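Local coordinates for protein alpha-glucosidase YIHQ (Escherichia coli, PDB 5AEG) that hydrolyses sulfoquinovosyl diacylglycerides and simple sulfoquinovosides such as sulfoquinovosyl glycerol, releasing sulfoquinovose for sulfoglycolysis, at residues Trp118-Ala123 with Tyr212-Leu217; Gly143-Leu148 with Asp206-Glu211; Phe558-Thr563 with Ile655-Val660; Phe565-Pro570 with Phe672-Ser677. All blocks are in the same frame, centred on the assembly; numbering follows the deposited sequence.

Contact 1. Residues Trp118-Ala123 with Tyr212-Leu217; sequences WLRLAA and YHELAL
Strands 116-122 and 212-217 are antiparallel neighbours in the β-rich N-terminal galactose mutarotase-like part of this family 31 glycosidase, and R120 faces E214 in a non-hydrogen-bonded pair on the same side as W118 and A216. R120 NE donates to E214 OE2 at 2.7 Å, nearly straight at 170°, with the oxygen in the guanidinium plane and met on its anti side from somewhat out of the carboxylate plane. R120 NH2 adds a weak bond to the same oxygen. The guanidinium also stacks on Y212, planes 8° apart, with R120 CZ 4.0 Å from the ring centroid and off-centre. R120 CD, 3.8 Å from that centroid, sits over the ring face. The cation is thus held at an edge and on a face, which would restrict its rotation. An alanine in place of R120 would probably leave E214 OE2 without its cationic mate and the Y212 face without its stacking partner. Nearby, W118 CD1 touches A216 CB at 3.9 Å. On the face of L119 and L121, L121 CD1 meets L215 CD1 at 4.0 Å; past the strand end, A123 CB lies over the H213 ring, 3.7 Å from its centroid. Reciprocal backbone bonds join L119 to L215 and L121 to H213. L119 and L215 both pack on L224 of strand 221-228, L121 reaches F226, and W40 of strand 39-49 touches W118 and R120.

Contact 2. Residues Gly143-Leu148 with Asp206-Glu211; sequences GKPFPL and DFSAPE
G143 and K144 clasp F207 through the backbone: G143 N donates to F207 O at 2.9 Å, and F207 N returns a bond to K144 O at 3.0 Å. Both donors stand well above the planes of the carbonyls they reach. Next to these bonds, P145 CB packs against D206 OD1 at 3.6 Å, and P145 CD lies equally far from S208 OG. The two phenylalanines meet loosely, F146 CD1 coming to the rim of the F207 ring, 4.2 Å from F207 CD2, with the side chains crossing at about a right angle.

In the next shell, D206 sets the turn. Its CG is anti to the backbone N (chi1 -179°), and OD1 accepts from S208 OG at 2.8 Å and from S208 N at 3.0 Å, the latter bond forming an Asx turn. Two donors on one oxygen would help to fix the carboxylate and keep the serine hydroxyl near K144 CA, 3.5 Å from S208 OG. G143 has a positive phi of 105°, at which a β-carbon would press on the preceding carbonyl oxygen. Farther out, R142 adds a weak bond to F207 O, while Y177 binds P145 O and makes a cation-pi contact with K144. The contact extends the edge pairing of strand 145-148 with strand 203-206 into the following loop, whose F207 ring meets F187 and H213 edge-to-face and packs on strand 129-133.

Contact 3. Residues Phe558-Thr563 with Ile655-Val660; sequences FARMTT and IGKPPV
R560 lays the edge of its guanidinium against the carbonyl oxygen of G656, gripping that single atom side-on with two nitrogens. R560 NE reaches G656 O at 2.9 Å with an N-H...O angle of 150°, and R560 NH2 reaches the same oxygen at 3.0 Å. The oxygen lies close to the guanidinium plane, while both donors approach from one face of the carbonyl, NH2 standing higher above it than NE. CG is anti to the backbone N (chi1 170°), and the chain runs extended from CG to NE, carrying the group from helix 552-567 across to the loop. K657 crosses the arginine at about a right angle, its CG 3.9 Å from R560 NH2. M561 comes to the same carbonyl: its chain bends at chi2 and chi3, SD lies 3.8 Å from G656 O, and CE meets P658 CD tip to tip at 4.2 Å. At the G656 phi of 94° a β-carbon would jam against the preceding carbonyl oxygen and also come tight against R560 NE. A leucine in place of R560 would probably leave G656 O without either guanidinium donor and weaken this tie between helix and loop. The glycine is held from its amide too, its N bonding D526 OD2 of helix 518-528, and W639 touches both R560 and K657. The contact therefore joins the barrel to the C-terminal domain by spending an arginine's charge on a neutral backbone oxygen; K657 NZ, 5.4 Å from R560 NH2, would probably add mild repulsion.

Contact 4. Residues Phe565-Pro570 with Phe672-Ser677; sequences FTTLKP and FASLKS
T567 OG1 bonds T563 O and S674 OG bonds L671 O, each hydroxyl turned to a backbone oxygen of its own side, while T567 CG2 meets S674 OG at 3.9 Å across the contact. No hydrogen bond spans the two segments themselves. T567 turns its methyl to the partner: CG2 is anti to the backbone N and lies 4.0 Å from L675 CD2. The T567 and L675 side chains slide past each other in opposite directions. L568 makes the closer apolar touch, its CD2 coming to F672 CE1 at 3.8 Å; this approach to the ring is oblique, and the two side chains cross at about a right angle. L568 CD2 also reaches L675 CD1, more loosely, at 4.4 Å.

Within 672-677, K676 NZ spans the turn to A673 O. I613 of strand 613-615 packs on both L568 and F672, and the F672 ring further meets Y571 edge-to-face and Y662 with inclined planes. The contact sets the junction between helices 552-567 and 569-582 against the end of helix 669-673 and the last modelled turn that follows it. Between the two segments the contact is mainly dispersion among methyl groups and one aromatic ring, a methyl also resting on S674 OG, which is consistent with seating by shape at this point.

Overall arrangement
The four contacts form two clusters. Contacts 1 and 2 have centres 9 Å apart in the N-terminal β-rich region and are linked by probable hydrogen bonds from D206 N to E214 O and from A123 N to E211 O; residues 206-211 run straight into 212-217. Contacts 3 and 4, centres 10 Å apart, share helix 552-567, and their segments alternate along the chain: 558-563, 565-570, 655-660, 672-677. Contacts 1 and 3 lie about 45 Å apart, centre to centre, on opposite sides of the chain's centre. One cluster thus ties strands and a connecting loop within the N-terminal region, whereas the other fastens the TIM barrel to the C-terminal domain and the last modelled residues, all away from the annotated catalytic and substrate-binding residues.

Contact 1. Residues Trp118-Ala123 with Tyr212-Leu217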
loop_
_atom_site.group_PDB
_atom_site.type_symbol
_atom_site.label_atom_id
_atom_site.label_comp_id
_atom_site.label_asym_id
_atom_site.label_seq_id
_atom_site.Cartn_x
_atom_site.Cartn_y
_atom_site.Cartn_z
ATOM N N TRP A 118 -21.939 3.709 14.869
ATOM C CA TRP A 118 -20.740 3.637 15.726
ATOM C C TRP A 118 -20.825 2.371 16.536
ATOM O O TRP A 118 -21.823 2.176 17.265
ATOM C CB TRP A 118 -20.635 4.801 16.673
ATOM C CG TRP A 118 -20.578 6.171 16.103
ATOM C CD1 TRP A 118 -19.434 6.992 16.050
ATOM C CD2 TRP A 118 -21.646 6.949 15.515
ATOM N NE1 TRP A 118 -19.753 8.180 15.462
ATOM C CE2 TRP A 118 -21.090 8.208 15.141
ATOM C CE3 TRP A 118 -23.002 6.736 15.308
ATOM C CZ2 TRP A 118 -21.848 9.226 14.599
ATOM C CZ3 TRP A 118 -23.741 7.724 14.743
ATOM C CH2 TRP A 118 -23.167 8.978 14.396
ATOM N N LEU A 119 -19.827 1.476 16.420
ATOM C CA LEU A 119 -19.814 0.238 17.138
ATOM C C LEU A 119 -18.561 0.138 17.940
ATOM O O LEU A 119 -17.481 0.338 17.377
ATOM C CB LEU A 119 -19.893 -0.900 16.143
ATOM C CG LEU A 119 -19.751 -2.326 16.710
ATOM C CD1 LEU A 119 -21.017 -2.773 17.476
ATOM C CD2 LEU A 119 -19.504 -3.317 15.580
ATOM N N ARG A 120 -18.689 -0.154 19.244
ATOM C CA ARG A 120 -17.549 -0.407 20.123
ATOM C C ARG A 120 -17.278 -1.899 20.311
ATOM O O ARG A 120 -18.158 -2.743 20.642
ATOM C CB ARG A 120 -17.622 0.330 21.483
ATOM C CG ARG A 120 -17.884 1.804 21.399
ATOM C CD ARG A 120 -17.884 2.490 22.726
ATOM N NE ARG A 120 -17.879 3.921 22.527
ATOM C CZ ARG A 120 -17.898 4.784 23.542
ATOM N NH1 ARG A 120 -17.966 4.357 24.781
ATOM N NH2 ARG A 120 -17.871 6.069 23.324
ATOM N N LEU A 121 -16.018 -2.230 20.100
ATOM C CA LEU A 121 -15.459 -3.487 20.393
ATOM C C LEU A 121 -14.682 -3.443 21.694
ATOM O O LEU A 121 -13.944 -2.515 21.990
ATOM C CB LEU A 121 -14.526 -3.983 19.259
ATOM C CG LEU A 121 -15.104 -3.984 17.847
ATOM C CD1 LEU A 121 -14.032 -4.499 16.893
ATOM C CD2 LEU A 121 -16.326 -4.850 17.743
ATOM N N ALA A 122 -14.856 -4.458 22.538
ATOM C CA ALA A 122 -14.170 -4.462 23.801
ATOM C C ALA A 122 -12.602 -4.564 23.478
ATOM O O ALA A 122 -12.228 -5.207 22.517
ATOM C CB ALA A 122 -14.596 -5.666 24.625
ATOM N N ALA A 123 -11.802 -3.972 24.316
ATOM C CA ALA A 123 -10.371 -4.108 24.268
ATOM C C ALA A 123 -9.713 -4.052 25.603
ATOM O O ALA A 123 -10.325 -3.612 26.554
ATOM C CB ALA A 123 -9.812 -2.953 23.416
ATOM N N TYR A 212 -11.825 0.115 24.687
ATOM C CA TYR A 212 -12.575 -0.267 23.552
ATOM C C TYR A 212 -12.001 0.381 22.251
ATOM O O TYR A 212 -11.393 1.426 22.278
ATOM C CB TYR A 212 -14.086 0.116 23.708
ATOM C CG TYR A 212 -14.271 1.568 23.927
ATOM C CD1 TYR A 212 -14.376 2.437 22.809
ATOM C CD2 TYR A 212 -14.297 2.122 25.206
ATOM C CE1 TYR A 212 -14.495 3.785 22.977
ATOM C CE2 TYR A 212 -14.436 3.509 25.398
ATOM C CZ TYR A 212 -14.556 4.314 24.245
ATOM O OH TYR A 212 -14.661 5.630 24.281
ATOM N N HIS A 213 -12.246 -0.301 21.173
ATOM C CA HIS A 213 -12.016 0.278 19.817
ATOM C C HIS A 213 -13.364 0.808 19.332
ATOM O O HIS A 213 -14.381 0.136 19.555
ATOM C CB HIS A 213 -11.572 -0.814 18.890
ATOM C CG HIS A 213 -10.383 -1.577 19.394
ATOM N ND1 HIS A 213 -9.331 -0.991 20.049
ATOM C CD2 HIS A 213 -10.118 -2.893 19.357
ATOM C CE1 HIS A 213 -8.451 -1.908 20.367
ATOM N NE2 HIS A 213 -8.911 -3.082 19.974
ATOM N N GLU A 214 -13.404 1.931 18.655
ATOM C CA GLU A 214 -14.716 2.392 18.153
ATOM C C GLU A 214 -14.580 2.543 16.671
ATOM O O GLU A 214 -13.697 3.313 16.173
ATOM C CB GLU A 214 -15.084 3.743 18.763
ATOM C CG GLU A 214 -16.510 4.205 18.302
ATOM C CD GLU A 214 -17.022 5.365 19.109
ATOM O OE1 GLU A 214 -16.629 6.506 18.791
ATOM O OE2 GLU A 214 -17.749 5.162 20.095
ATOM N N LEU A 215 -15.443 1.850 15.961
ATOM C CA LEU A 215 -15.493 1.817 14.532
ATOM C C LEU A 215 -16.706 2.611 14.070
ATOM O O LEU A 215 -17.873 2.209 14.346
ATOM C CB LEU A 215 -15.611 0.408 14.071
ATOM C CG LEU A 215 -14.638 -0.632 14.678
ATOM C CD1 LEU A 215 -14.847 -1.930 13.928
ATOM C CD2 LEU A 215 -13.228 -0.204 14.581
ATOM N N ALA A 216 -16.444 3.694 13.369
ATOM C CA ALA A 216 -17.461 4.550 12.785
ATOM C C ALA A 216 -17.613 4.283 11.298
ATOM O O ALA A 216 -16.606 4.254 10.549
ATOM C CB ALA A 216 -17.182 5.988 13.062
ATOM N N LEU A 217 -18.862 4.035 10.864
ATOM C CA LEU A 217 -19.157 3.817 9.472
ATOM C C LEU A 217 -20.192 4.834 8.962
ATOM O O LEU A 217 -21.173 5.160 9.665
ATOM C CB LEU A 217 -19.709 2.409 9.173
ATOM C CG LEU A 217 -18.895 1.191 9.507
ATOM C CD1 LEU A 217 -19.152 0.769 10.900
ATOM C CD2 LEU A 217 -19.245 0.088 8.542
#

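Contact 2. Residues Gly143-Leu148 with Asp206-Glu211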
loop_
_atom_site.group_PDB
_atom_site.type_symbol
_atom_site.label_atom_id
_atom_site.label_comp_id
_atom_site.label_asym_id
_atom_site.label_seq_id
_atom_site.Cartn_x
_atom_site.Cartn_y
_atom_site.Cartn_z
ATOM N N GLY A 143 -3.746 4.236 20.368
ATOM C CA GLY A 143 -3.591 5.586 20.820
ATOM C C GLY A 143 -4.171 6.642 19.880
ATOM O O GLY A 143 -4.323 7.767 20.280
ATOM N N LYS A 144 -4.566 6.275 18.665
ATOM C CA LYS A 144 -4.978 7.266 17.689
ATOM C C LYS A 144 -6.152 6.790 16.875
ATOM O O LYS A 144 -6.352 5.558 16.697
ATOM C CB LYS A 144 -3.833 7.508 16.664
ATOM C CG LYS A 144 -2.547 8.081 17.221
ATOM C CD LYS A 144 -2.742 9.545 17.573
ATOM C CE LYS A 144 -2.137 10.495 16.534
ATOM N NZ LYS A 144 -2.144 11.903 17.042
ATOM N N PRO A 145 -6.881 7.753 16.258
ATOM C CA PRO A 145 -7.888 7.447 15.287
ATOM C C PRO A 145 -7.378 7.513 13.856
ATOM O O PRO A 145 -6.498 8.302 13.533
ATOM C CB PRO A 145 -8.975 8.515 15.590
ATOM C CG PRO A 145 -8.124 9.758 15.927
ATOM C CD PRO A 145 -6.958 9.166 16.692
ATOM N N PHE A 146 -7.946 6.667 13.028
ATOM C CA PHE A 146 -7.593 6.555 11.604
ATOM C C PHE A 146 -8.828 6.608 10.738
ATOM O O PHE A 146 -9.490 5.578 10.471
ATOM C CB PHE A 146 -6.742 5.321 11.302
ATOM C CG PHE A 146 -5.405 5.368 11.995
ATOM C CD1 PHE A 146 -5.324 4.983 13.330
ATOM C CD2 PHE A 146 -4.266 5.819 11.341
ATOM C CE1 PHE A 146 -4.140 5.056 14.009
ATOM C CE2 PHE A 146 -3.070 5.933 12.041
ATOM C CZ PHE A 146 -3.012 5.582 13.380
ATOM N N PRO A 147 -9.110 7.800 10.222
ATOM C CA PRO A 147 -9.984 7.844 9.066
ATOM C C PRO A 147 -9.417 6.966 7.936
ATOM O O PRO A 147 -8.191 6.992 7.633
ATOM C CB PRO A 147 -9.917 9.331 8.639
ATOM C CG PRO A 147 -9.613 10.050 9.938
ATOM C CD PRO A 147 -8.565 9.114 10.531
ATOM N N LEU A 148 -10.323 6.283 7.265
ATOM C CA LEU A 148 -10.046 5.359 6.188
ATOM C C LEU A 148 -10.731 5.821 4.890
ATOM O O LEU A 148 -11.889 5.409 4.541
ATOM C CB LEU A 148 -10.556 3.963 6.554
ATOM C CG LEU A 148 -9.861 3.405 7.830
ATOM C CD1 LEU A 148 -10.536 2.093 8.245
ATOM C CD2 LEU A 148 -8.328 3.226 7.717
ATOM N N ASP A 206 -11.125 4.077 15.514
ATOM C CA ASP A 206 -10.553 4.853 16.578
ATOM C C ASP A 206 -9.969 3.874 17.613
ATOM O O ASP A 206 -10.672 3.111 18.287
ATOM C CB ASP A 206 -11.584 5.798 17.168
ATOM C CG ASP A 206 -11.031 6.655 18.265
ATOM O OD1 ASP A 206 -9.822 6.626 18.566
ATOM O OD2 ASP A 206 -11.785 7.445 18.802
ATOM N N PHE A 207 -8.646 3.878 17.719
ATOM C CA PHE A 207 -7.925 2.992 18.616
ATOM C C PHE A 207 -7.377 3.719 19.828
ATOM O O PHE A 207 -6.432 3.241 20.468
ATOM C CB PHE A 207 -6.810 2.245 17.814
ATOM C CG PHE A 207 -7.311 1.423 16.684
ATOM C CD1 PHE A 207 -8.129 0.322 16.901
ATOM C CD2 PHE A 207 -6.997 1.751 15.374
ATOM C CE1 PHE A 207 -8.546 -0.437 15.856
ATOM C CE2 PHE A 207 -7.458 1.040 14.333
ATOM C CZ PHE A 207 -8.240 -0.073 14.564
ATOM N N SER A 208 -8.000 4.824 20.199
ATOM C CA SER A 208 -7.515 5.750 21.243
ATOM C C SER A 208 -7.873 5.290 22.662
ATOM O O SER A 208 -7.141 5.533 23.630
ATOM C CB SER A 208 -8.174 7.129 21.085
ATOM O OG SER A 208 -7.628 7.654 19.917
ATOM N N ALA A 209 -9.030 4.653 22.793
ATOM C CA ALA A 209 -9.562 4.466 24.176
ATOM C C ALA A 209 -9.003 3.172 24.761
ATOM O O ALA A 209 -8.968 2.101 24.074
ATOM C CB ALA A 209 -11.107 4.483 24.177
ATOM N N PRO A 210 -8.553 3.244 26.041
ATOM C CA PRO A 210 -7.948 2.025 26.622
ATOM C C PRO A 210 -8.838 0.816 26.681
ATOM O O PRO A 210 -8.330 -0.311 26.535
ATOM C CB PRO A 210 -7.459 2.485 28.027
ATOM C CG PRO A 210 -7.356 3.947 27.923
ATOM C CD PRO A 210 -8.371 4.420 26.894
ATOM N N GLU A 211 -10.163 0.997 26.854
ATOM C CA GLU A 211 -11.103 -0.172 27.009
ATOM C C GLU A 211 -11.927 -0.599 25.801
ATOM O O GLU A 211 -12.649 -1.579 25.836
ATOM C CB GLU A 211 -12.060 0.060 28.213
ATOM C CG GLU A 211 -11.342 0.314 29.560
ATOM C CD GLU A 211 -10.592 -0.927 30.110
ATOM O OE1 GLU A 211 -10.909 -2.085 29.720
ATOM O OE2 GLU A 211 -9.603 -0.761 30.898
#

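Contact 3. Residues Phe558-Thr563 with Ile655-Val660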
loop_
_atom_site.group_PDB
_atom_site.type_symbol
_atom_site.label_atom_id
_atom_site.label_comp_id
_atom_site.label_asym_id
_atom_site.label_seq_id
_atom_site.Cartn_x
_atom_site.Cartn_y
_atom_site.Cartn_z
ATOM N N PHE A 558 25.871 1.704 -6.800
ATOM C CA PHE A 558 24.881 0.839 -7.434
ATOM C C PHE A 558 25.466 -0.540 -7.837
ATOM O O PHE A 558 24.777 -1.590 -7.694
ATOM C CB PHE A 558 24.211 1.600 -8.617
ATOM C CG PHE A 558 23.082 2.504 -8.176
ATOM C CD1 PHE A 558 23.311 3.770 -7.624
ATOM C CD2 PHE A 558 21.796 1.988 -8.177
ATOM C CE1 PHE A 558 22.252 4.547 -7.183
ATOM C CE2 PHE A 558 20.754 2.752 -7.743
ATOM C CZ PHE A 558 20.983 4.007 -7.222
ATOM N N ALA A 559 26.695 -0.549 -8.391
ATOM C CA ALA A 559 27.336 -1.843 -8.751
ATOM C C ALA A 559 27.439 -2.753 -7.462
ATOM O O ALA A 559 26.988 -3.869 -7.484
ATOM C CB ALA A 559 28.703 -1.657 -9.438
ATOM N N ARG A 560 27.911 -2.199 -6.368
ATOM C CA ARG A 560 28.085 -2.951 -5.114
ATOM C C ARG A 560 26.760 -3.444 -4.563
ATOM O O ARG A 560 26.603 -4.624 -4.286
ATOM C CB ARG A 560 28.810 -2.098 -4.083
ATOM C CG ARG A 560 28.873 -2.662 -2.622
ATOM C CD ARG A 560 29.278 -1.604 -1.572
ATOM N NE ARG A 560 29.180 -2.139 -0.208
ATOM C CZ ARG A 560 30.008 -3.056 0.313
ATOM N NH1 ARG A 560 31.054 -3.491 -0.359
ATOM N NH2 ARG A 560 29.812 -3.540 1.532
ATOM N N MET A 561 25.755 -2.557 -4.495
ATOM C CA MET A 561 24.499 -2.960 -3.838
ATOM C C MET A 561 23.616 -3.764 -4.689
ATOM O O MET A 561 22.872 -4.621 -4.151
ATOM C CB MET A 561 23.756 -1.728 -3.212
ATOM C CG MET A 561 24.624 -0.876 -2.286
ATOM S SD MET A 561 25.598 -1.784 -1.060
ATOM C CE MET A 561 24.290 -2.385 0.001
ATOM N N THR A 562 23.666 -3.587 -6.019
ATOM C CA THR A 562 22.987 -4.538 -6.878
ATOM C C THR A 562 23.637 -5.919 -6.855
ATOM O O THR A 562 22.934 -6.912 -7.057
ATOM C CB THR A 562 22.790 -4.070 -8.341
ATOM O OG1 THR A 562 24.053 -3.834 -8.975
ATOM C CG2 THR A 562 21.991 -2.778 -8.352
ATOM N N THR A 563 24.942 -5.970 -6.622
ATOM C CA THR A 563 25.577 -7.290 -6.450
ATOM C C THR A 563 25.143 -7.912 -5.129
ATOM O O THR A 563 24.937 -9.092 -5.080
ATOM C CB THR A 563 27.094 -7.165 -6.539
ATOM O OG1 THR A 563 27.385 -6.620 -7.800
ATOM C CG2 THR A 563 27.731 -8.478 -6.479
ATOM N N ILE A 655 27.958 4.487 4.378
ATOM C CA ILE A 655 27.203 4.172 3.159
ATOM C C ILE A 655 27.785 2.929 2.521
ATOM O O ILE A 655 29.016 2.748 2.439
ATOM C CB ILE A 655 27.223 5.395 2.216
ATOM C CG1 ILE A 655 26.291 6.489 2.770
ATOM C CG2 ILE A 655 26.814 5.013 0.836
ATOM C CD1 ILE A 655 26.621 7.850 2.275
ATOM N N GLY A 656 26.947 2.011 2.119
ATOM C CA GLY A 656 27.348 0.727 1.529
ATOM C C GLY A 656 27.460 -0.440 2.569
ATOM O O GLY A 656 27.597 -1.614 2.184
ATOM N N LYS A 657 27.455 -0.104 3.852
ATOM C CA LYS A 657 27.453 -1.103 4.972
ATOM C C LYS A 657 26.259 -0.823 5.904
ATOM O O LYS A 657 26.419 -0.434 7.056
ATOM C CB LYS A 657 28.789 -1.029 5.705
ATOM C CG LYS A 657 29.906 -1.443 4.798
ATOM C CD LYS A 657 31.286 -1.384 5.430
ATOM C CE LYS A 657 32.291 -1.706 4.335
ATOM N NZ LYS A 657 33.594 -1.932 4.982
ATOM N N PRO A 658 25.043 -1.039 5.377
ATOM C CA PRO A 658 23.820 -0.698 6.130
ATOM C C PRO A 658 23.700 -1.632 7.355
ATOM O O PRO A 658 24.325 -2.699 7.391
ATOM C CB PRO A 658 22.709 -1.021 5.188
ATOM C CG PRO A 658 23.277 -1.909 4.128
ATOM C CD PRO A 658 24.724 -1.443 4.030
ATOM N N PRO A 659 22.891 -1.243 8.321
ATOM C CA PRO A 659 22.823 -2.084 9.560
ATOM C C PRO A 659 21.971 -3.301 9.324
ATOM O O PRO A 659 20.710 -3.188 9.321
ATOM C CB PRO A 659 22.221 -1.138 10.585
ATOM C CG PRO A 659 22.411 0.247 10.021
ATOM C CD PRO A 659 22.219 0.046 8.535
ATOM N N VAL A 660 22.655 -4.401 8.947
ATOM C CA VAL A 660 22.061 -5.626 8.514
ATOM C C VAL A 660 22.734 -6.740 9.318
ATOM O O VAL A 660 23.959 -6.804 9.358
ATOM C CB VAL A 660 22.266 -5.884 6.995
ATOM C CG1 VAL A 660 21.794 -7.267 6.600
ATOM C CG2 VAL A 660 21.508 -4.820 6.129
#

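Contact 4. Residues Phe565-Pro570 with Phe672-Ser677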
loop_
_atom_site.group_PDB
_atom_site.type_symbol
_atom_site.label_atom_id
_atom_site.label_comp_id
_atom_site.label_asym_id
_atom_site.label_seq_id
_atom_site.Cartn_x
_atom_site.Cartn_y
_atom_site.Cartn_z
ATOM N N PHE A 565 22.218 -7.406 -3.784
ATOM C CA PHE A 565 20.837 -7.794 -3.955
ATOM C C PHE A 565 20.766 -9.106 -4.758
ATOM O O PHE A 565 20.000 -10.051 -4.423
ATOM C CB PHE A 565 20.073 -6.636 -4.708
ATOM C CG PHE A 565 18.704 -7.005 -5.164
ATOM C CD1 PHE A 565 17.675 -7.055 -4.253
ATOM C CD2 PHE A 565 18.429 -7.173 -6.501
ATOM C CE1 PHE A 565 16.376 -7.334 -4.680
ATOM C CE2 PHE A 565 17.154 -7.418 -6.967
ATOM C CZ PHE A 565 16.102 -7.532 -6.024
ATOM N N THR A 566 21.511 -9.186 -5.839
ATOM C CA THR A 566 21.455 -10.366 -6.716
ATOM C C THR A 566 22.040 -11.621 -6.005
ATOM O O THR A 566 21.543 -12.710 -6.208
ATOM C CB THR A 566 22.131 -10.190 -8.095
ATOM O OG1 THR A 566 23.490 -9.780 -7.927
ATOM C CG2 THR A 566 21.356 -9.158 -8.904
ATOM N N THR A 567 22.992 -11.417 -5.108
ATOM C CA THR A 567 23.532 -12.522 -4.320
ATOM C C THR A 567 22.441 -13.177 -3.430
ATOM O O THR A 567 22.396 -14.417 -3.251
ATOM C CB THR A 567 24.674 -12.084 -3.475
ATOM O OG1 THR A 567 25.718 -11.541 -4.304
ATOM C CG2 THR A 567 25.254 -13.289 -2.630
ATOM N N LEU A 568 21.515 -12.346 -2.919
ATOM C CA LEU A 568 20.399 -12.847 -2.154
ATOM C C LEU A 568 19.310 -13.539 -2.915
ATOM O O LEU A 568 18.398 -14.089 -2.260
ATOM C CB LEU A 568 19.783 -11.710 -1.333
ATOM C CG LEU A 568 20.676 -11.018 -0.322
ATOM C CD1 LEU A 568 19.892 -9.854 0.226
ATOM C CD2 LEU A 568 20.980 -11.956 0.814
ATOM N N LYS A 569 19.346 -13.553 -4.260
ATOM C CA LYS A 569 18.294 -14.109 -5.071
ATOM C C LYS A 569 17.621 -15.392 -4.540
ATOM O O LYS A 569 16.392 -15.453 -4.441
ATOM C CB LYS A 569 18.684 -14.262 -6.513
ATOM C CG LYS A 569 17.721 -15.013 -7.413
ATOM C CD LYS A 569 18.106 -14.957 -8.881
ATOM C CE LYS A 569 17.002 -15.512 -9.751
ATOM N NZ LYS A 569 17.503 -15.478 -11.129
ATOM N N PRO A 570 18.415 -16.427 -4.228
ATOM C CA PRO A 570 17.716 -17.678 -3.897
ATOM C C PRO A 570 16.989 -17.578 -2.564
ATOM O O PRO A 570 15.943 -18.198 -2.376
ATOM C CB PRO A 570 18.873 -18.748 -3.881
ATOM C CG PRO A 570 20.068 -17.925 -3.666
ATOM C CD PRO A 570 19.859 -16.631 -4.386
ATOM N N PHE A 672 25.123 -15.707 3.349
ATOM C CA PHE A 672 25.215 -14.401 3.996
ATOM C C PHE A 672 26.635 -14.037 4.373
ATOM O O PHE A 672 27.008 -12.887 4.285
ATOM C CB PHE A 672 24.310 -14.297 5.223
ATOM C CG PHE A 672 22.849 -14.623 4.962
ATOM C CD1 PHE A 672 22.268 -14.380 3.747
ATOM C CD2 PHE A 672 22.079 -15.227 5.960
ATOM C CE1 PHE A 672 20.941 -14.666 3.519
ATOM C CE2 PHE A 672 20.729 -15.509 5.746
ATOM C CZ PHE A 672 20.159 -15.205 4.538
ATOM N N ALA A 673 27.451 -15.019 4.743
ATOM C CA ALA A 673 28.824 -14.722 5.035
ATOM C C ALA A 673 29.631 -14.218 3.767
ATOM O O ALA A 673 30.614 -13.517 3.870
ATOM C CB ALA A 673 29.500 -15.976 5.622
ATOM N N SER A 674 29.191 -14.585 2.625
ATOM C CA SER A 674 29.813 -14.195 1.368
ATOM C C SER A 674 29.570 -12.713 0.981
ATOM O O SER A 674 30.304 -12.160 0.188
ATOM C CB SER A 674 29.324 -15.109 0.266
ATOM O OG SER A 674 28.080 -14.749 -0.337
ATOM N N LEU A 675 28.601 -12.051 1.606
ATOM C CA LEU A 675 28.223 -10.638 1.298
ATOM C C LEU A 675 29.335 -9.622 1.485
ATOM O O LEU A 675 29.576 -8.788 0.593
ATOM C CB LEU A 675 27.017 -10.190 2.154
ATOM C CG LEU A 675 25.698 -10.909 1.872
ATOM C CD1 LEU A 675 24.598 -10.404 2.805
ATOM C CD2 LEU A 675 25.271 -10.730 0.448
ATOM N N LYS A 676 30.022 -9.727 2.587
ATOM C CA LYS A 676 31.071 -8.838 2.905
ATOM C C LYS A 676 32.313 -8.847 1.948
ATOM O O LYS A 676 33.055 -7.869 1.903
ATOM C CB LYS A 676 31.546 -9.133 4.314
ATOM C CG LYS A 676 32.578 -10.211 4.385
ATOM C CD LYS A 676 33.103 -10.332 5.791
ATOM C CE LYS A 676 32.079 -10.865 6.784
ATOM N NZ LYS A 676 31.467 -12.161 6.360
ATOM N N SER A 677 32.556 -9.909 1.217
ATOM C CA SER A 677 33.686 -9.877 0.298
ATOM C C SER A 677 33.257 -9.506 -1.131
ATOM O O SER A 677 34.041 -9.589 -2.046
ATOM C CB SER A 677 34.411 -11.216 0.349
ATOM O OG SER A 677 33.489 -12.241 0.148
#